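Local structure of odorant Binding Protein from Varroa destructor, form P2<1> (Varroa destructor, 7NZA) at residues Val13-Lys25 with Tyr135-Val147. The protein probably binds and carries small odorant molecules in a wide, open internal cavity of a largely helical, disulfide-bridged fold. Numbering follows the deposited sequence. Where two conformers were deposited one is given.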
loop_
_atom_site.group_PDB
_atom_site.type_symbol
_atom_site.label_atom_id
_atom_site.label_comp_id
_atom_site.label_asym_id
_atom_site.label_seq_id
_atom_site.Cartn_x
_atom_site.Cartn_y
_atom_site.Cartn_z
ATOM N N VAL A 13 4.033 -0.168 3.092
ATOM C CA VAL A 13 4.141 1.147 2.427
ATOM C C VAL A 13 4.416 0.901 0.947
ATOM O O VAL A 13 5.020 -0.093 0.568
ATOM C CB VAL A 13 5.239 2.028 3.070
ATOM C CG1 VAL A 13 4.932 2.280 4.539
ATOM C CG2 VAL A 13 6.612 1.468 2.912
ATOM N N PRO A 14 4.123 1.923 0.118
ATOM C CA PRO A 14 4.526 1.851 -1.272
ATOM C C PRO A 14 6.036 1.846 -1.429
ATOM O O PRO A 14 6.757 2.445 -0.678
ATOM C CB PRO A 14 3.925 3.099 -1.928
ATOM C CG PRO A 14 2.863 3.598 -0.943
ATOM C CD PRO A 14 3.323 3.126 0.413
ATOM N N VAL A 15 6.481 1.091 -2.423
ATOM C CA VAL A 15 7.900 0.950 -2.766
ATOM C C VAL A 15 8.065 1.463 -4.190
ATOM O O VAL A 15 7.706 0.744 -5.152
ATOM C CB VAL A 15 8.344 -0.483 -2.623
ATOM C CG1 VAL A 15 9.787 -0.644 -2.961
ATOM C CG2 VAL A 15 8.093 -1.024 -1.218
ATOM N N ILE A 16 8.465 2.709 -4.316
ATOM C CA ILE A 16 8.414 3.479 -5.567
ATOM C C ILE A 16 9.727 4.203 -5.742
ATOM O O ILE A 16 10.180 4.852 -4.775
ATOM C CB ILE A 16 7.261 4.463 -5.559
ATOM C CG1 ILE A 16 5.983 3.672 -5.434
ATOM C CG2 ILE A 16 7.316 5.296 -6.808
ATOM C CD1 ILE A 16 4.745 4.583 -5.412
ATOM N N GLU A 17 10.262 4.154 -6.940
ATOM C CA GLU A 17 11.291 5.077 -7.409
ATOM C C GLU A 17 10.642 6.131 -8.285
ATOM O O GLU A 17 9.951 5.792 -9.245
ATOM C CB GLU A 17 12.394 4.350 -8.135
ATOM C CG GLU A 17 13.188 3.470 -7.213
ATOM C CD GLU A 17 14.473 3.016 -7.855
ATOM O OE1 GLU A 17 14.573 1.910 -8.159
ATOM O OE2 GLU A 17 15.445 3.782 -7.886
ATOM N N TRP A 18 10.840 7.379 -7.969
ATOM C CA TRP A 18 10.103 8.502 -8.534
ATOM C C TRP A 18 10.749 9.051 -9.802
ATOM O O TRP A 18 10.160 9.953 -10.379
ATOM C CB TRP A 18 9.931 9.559 -7.445
ATOM C CG TRP A 18 8.978 9.076 -6.387
ATOM C CD1 TRP A 18 9.302 8.455 -5.220
ATOM C CD2 TRP A 18 7.537 9.073 -6.481
ATOM N NE1 TRP A 18 8.151 8.074 -4.578
ATOM C CE2 TRP A 18 7.068 8.414 -5.320
ATOM C CE3 TRP A 18 6.620 9.545 -7.407
ATOM C CZ2 TRP A 18 5.693 8.274 -5.080
ATOM C CZ3 TRP A 18 5.295 9.393 -7.154
ATOM C CH2 TRP A 18 4.837 8.754 -6.005
ATOM N N GLY A 19 11.920 8.551 -10.183
ATOM C CA GLY A 19 12.503 8.986 -11.455
ATOM C C GLY A 19 12.772 10.485 -11.478
ATOM O O GLY A 19 13.353 11.080 -10.578
ATOM N N LYS A 20 12.240 11.130 -12.482
ATOM C CA LYS A 20 12.327 12.585 -12.789
ATOM C C LYS A 20 11.298 13.380 -11.999
ATOM O O LYS A 20 11.155 14.603 -12.257
ATOM C CB LYS A 20 12.203 12.860 -14.302
ATOM C CG LYS A 20 13.250 12.153 -15.148
ATOM C CD LYS A 20 13.221 12.478 -16.644
ATOM C CE LYS A 20 11.817 12.603 -17.200
ATOM N NZ LYS A 20 11.802 12.778 -18.674
ATOM N N CYS A 21 10.472 12.733 -11.159
ATOM C CA CYS A 21 9.252 13.350 -10.620
ATOM C C CYS A 21 9.118 13.120 -9.112
ATOM O O CYS A 21 8.064 12.763 -8.658
ATOM C CB CYS A 21 8.069 12.784 -11.397
ATOM S SG CYS A 21 8.127 13.246 -13.136
ATOM N N GLU A 22 10.180 13.404 -8.366
ATOM C CA GLU A 22 10.174 13.310 -6.899
ATOM C C GLU A 22 9.075 14.203 -6.336
ATOM O O GLU A 22 8.528 13.861 -5.265
ATOM C CB GLU A 22 11.542 13.696 -6.358
ATOM C CG GLU A 22 12.610 12.648 -6.565
ATOM C CD GLU A 22 12.546 11.406 -5.671
ATOM O OE1 GLU A 22 11.862 11.409 -4.627
ATOM O OE2 GLU A 22 13.260 10.442 -6.014
ATOM N N GLN A 23 8.696 15.268 -7.022
ATOM C CA GLN A 23 7.642 16.187 -6.522
ATOM C C GLN A 23 6.305 15.478 -6.376
ATOM O O GLN A 23 5.410 16.008 -5.735
ATOM C CB GLN A 23 7.462 17.369 -7.475
ATOM C CG GLN A 23 8.694 18.278 -7.552
ATOM C CD GLN A 23 9.710 17.803 -8.541
ATOM O OE1 GLN A 23 9.654 16.753 -9.193
ATOM N NE2 GLN A 23 10.720 18.666 -8.718
ATOM N N LEU A 24 6.105 14.339 -7.032
ATOM C CA LEU A 24 4.778 13.668 -6.959
ATOM C C LEU A 24 4.640 12.764 -5.732
ATOM O O LEU A 24 3.563 12.211 -5.528
ATOM C CB LEU A 24 4.547 12.887 -8.248
ATOM C CG LEU A 24 4.495 13.729 -9.518
ATOM C CD1 LEU A 24 4.156 12.876 -10.753
ATOM C CD2 LEU A 24 3.506 14.874 -9.397
ATOM N N LYS A 25 5.729 12.534 -5.028
ATOM C CA LYS A 25 5.647 11.653 -3.839
ATOM C C LYS A 25 4.707 12.313 -2.839
ATOM O O LYS A 25 4.930 13.469 -2.489
ATOM C CB LYS A 25 7.047 11.469 -3.297
ATOM C CG LYS A 25 7.141 10.609 -2.037
ATOM C CD LYS A 25 8.571 10.787 -1.563
ATOM C CE LYS A 25 9.113 9.813 -0.568
ATOM N NZ LYS A 25 10.608 9.931 -0.518
ATOM N N TYR A 135 -0.513 5.534 -15.851
ATOM C CA TYR A 135 0.357 4.973 -16.877
ATOM C C TYR A 135 1.211 6.024 -17.546
ATOM O O TYR A 135 2.416 5.922 -17.608
ATOM C CB TYR A 135 -0.499 4.234 -17.908
ATOM C CG TYR A 135 0.324 3.689 -19.011
ATOM C CD1 TYR A 135 1.287 2.722 -18.797
ATOM C CD2 TYR A 135 0.227 4.234 -20.257
ATOM C CE1 TYR A 135 2.098 2.261 -19.836
ATOM C CE2 TYR A 135 0.931 3.690 -21.334
ATOM C CZ TYR A 135 1.894 2.743 -21.099
ATOM O OH TYR A 135 2.631 2.266 -22.170
ATOM N N ASN A 136 0.587 7.102 -18.013
ATOM C CA ASN A 136 1.343 8.130 -18.752
ATOM C C ASN A 136 2.286 8.925 -17.878
ATOM O O ASN A 136 3.412 9.180 -18.321
ATOM C CB ASN A 136 0.414 9.075 -19.493
ATOM C CG ASN A 136 -0.110 8.464 -20.763
ATOM O OD1 ASN A 136 0.661 8.364 -21.723
ATOM N ND2 ASN A 136 -1.329 7.986 -20.764
ATOM N N ILE A 137 1.923 9.284 -16.689
ATOM C CA ILE A 137 2.842 9.969 -15.758
ATOM C C ILE A 137 4.013 9.063 -15.501
ATOM O O ILE A 137 5.177 9.464 -15.454
ATOM C CB ILE A 137 2.158 10.445 -14.498
ATOM C CG1 ILE A 137 1.137 11.542 -14.772
ATOM C CG2 ILE A 137 3.229 10.938 -13.515
ATOM C CD1 ILE A 137 0.349 11.913 -13.570
ATOM N N SER A 138 3.759 7.759 -15.268
ATOM C CA SER A 138 4.842 6.784 -14.978
ATOM C C SER A 138 5.836 6.745 -16.131
ATOM O O SER A 138 7.078 6.694 -15.919
ATOM C CB SER A 138 4.329 5.396 -14.652
ATOM O OG SER A 138 3.576 5.402 -13.495
ATOM N N GLN A 139 5.310 6.713 -17.347
ATOM C CA GLN A 139 6.178 6.681 -18.537
ATOM C C GLN A 139 6.998 7.954 -18.665
ATOM O O GLN A 139 8.184 7.873 -18.898
ATOM C CB GLN A 139 5.364 6.501 -19.828
ATOM C CG GLN A 139 4.647 5.186 -19.942
ATOM C CD GLN A 139 5.649 4.089 -20.193
ATOM O OE1 GLN A 139 6.425 4.142 -21.144
ATOM N NE2 GLN A 139 5.644 3.080 -19.359
ATOM N N ILE A 140 6.390 9.111 -18.535
ATOM C CA ILE A 140 7.082 10.405 -18.706
ATOM C C ILE A 140 8.158 10.537 -17.650
ATOM O O ILE A 140 9.287 10.989 -17.908
ATOM C CB ILE A 140 6.081 11.541 -18.649
ATOM C CG1 ILE A 140 5.188 11.538 -19.878
ATOM C CG2 ILE A 140 6.800 12.877 -18.387
ATOM C CD1 ILE A 140 3.913 12.307 -19.728
ATOM N N CYS A 141 7.854 10.127 -16.439
ATOM C CA CYS A 141 8.734 10.396 -15.275
ATOM C C CYS A 141 9.785 9.302 -15.103
ATOM O O CYS A 141 10.707 9.497 -14.331
ATOM C CB CYS A 141 7.872 10.470 -14.034
ATOM S SG CYS A 141 6.821 11.936 -13.958
ATOM N N GLY A 142 9.580 8.148 -15.703
ATOM C CA GLY A 142 10.404 6.953 -15.391
ATOM C C GLY A 142 10.164 6.398 -14.014
ATOM O O GLY A 142 11.132 5.991 -13.330
ATOM N N ILE A 143 8.929 6.424 -13.551
ATOM C CA ILE A 143 8.579 5.895 -12.222
ATOM C C ILE A 143 8.494 4.389 -12.274
ATOM O O ILE A 143 7.949 3.819 -13.237
ATOM C CB ILE A 143 7.256 6.463 -11.724
ATOM C CG1 ILE A 143 7.436 7.950 -11.440
ATOM C CG2 ILE A 143 6.704 5.698 -10.555
ATOM C CD1 ILE A 143 6.128 8.711 -11.281
ATOM N N LYS A 144 9.067 3.711 -11.270
ATOM C CA LYS A 144 8.912 2.253 -11.101
ATOM C C LYS A 144 8.194 1.993 -9.779
ATOM O O LYS A 144 8.526 2.590 -8.791
ATOM C CB LYS A 144 10.260 1.540 -11.123
ATOM C CG LYS A 144 10.971 1.576 -12.465
ATOM C CD LYS A 144 12.324 0.868 -12.430
ATOM C CE LYS A 144 13.344 1.636 -11.615
ATOM N NZ LYS A 144 14.701 1.037 -11.573
ATOM N N VAL A 145 7.229 1.110 -9.823
ATOM C CA VAL A 145 6.444 0.768 -8.612
ATOM C C VAL A 145 6.571 -0.734 -8.400
ATOM O O VAL A 145 6.298 -1.477 -9.286
ATOM C CB VAL A 145 4.962 1.171 -8.777
ATOM C CG1 VAL A 145 4.120 0.825 -7.556
ATOM C CG2 VAL A 145 4.825 2.633 -9.135
ATOM N N MET A 146 6.871 -1.135 -7.172
ATOM C CA MET A 146 6.985 -2.577 -6.871
ATOM C C MET A 146 5.582 -3.165 -6.754
ATOM O O MET A 146 4.707 -2.503 -6.195
ATOM C CB MET A 146 7.703 -2.792 -5.541
ATOM C CG MET A 146 8.243 -4.189 -5.379
ATOM S SD MET A 146 8.950 -4.433 -3.741
ATOM C CE MET A 146 7.420 -4.564 -2.841
ATOM N N VAL A 147 5.344 -4.248 -7.486
ATOM C CA VAL A 147 4.039 -4.937 -7.425
ATOM C C VAL A 147 4.463 -6.322 -6.958
ATOM O O VAL A 147 4.483 -6.535 -5.747
ATOM C CB VAL A 147 3.315 -4.933 -8.782
ATOM C CG1 VAL A 147 2.740 -3.568 -9.086
ATOM C CG2 VAL A 147 4.221 -5.350 -9.911
ATOM O OXT VAL A 147 4.891 -7.104 -7.825
HETATM O O HOH W 1 4.658 -0.818 -3.891
#
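Glu-17 and Lys-144 form the hydrogen-bonded pair of a short antiparallel two-stranded sheet, each backbone N bonding the other's O at 3.0 Å. This sheet, made of 16-17 and 144-145, ties the N-terminal arm to the C-terminal tail of a mainly helical odorant-binding protein of non-classical fold. Past the strands the pairing goes on: Met-146 N bonds Val-15 O, and a water links Val-15 N to Met-146 O. At the C-terminal end of helix 122-141, Lys-20 N gives Cys-141 O an almost straight bond (179°). On one face of the sheet the side chains of Glu-17 and Lys-144 run alongside each other, OE1 and NZ forming a long salt bridge of 3.5 Å; both atoms also hydrogen-bond the backbone of Leu-47 of the second subunit, so the pair belongs to the dimer contact. On the other face Ile-16 CG1 rests on both methyls of Val-145. A chi1 of -68° sets Ile-143 CG2 against Ile-16 CG2 (3.8 Å), while CD1 reaches Trp-18 CE3 at 4.0 Å. With an alanine at Ile-143, Ile-16 CG2 and the Trp-18 ring would probably lose their shared apolar neighbour, opening a gap beside the indole. Just past the type II' turn from Trp-18 to Cys-21, Leu-24 CD1 presses on Ile-137 CG2 at 3.5 Å, and the Cys-21 to Cys-141 disulfide closes the contact, SG to SG 2.0 Å with chi3 -79°.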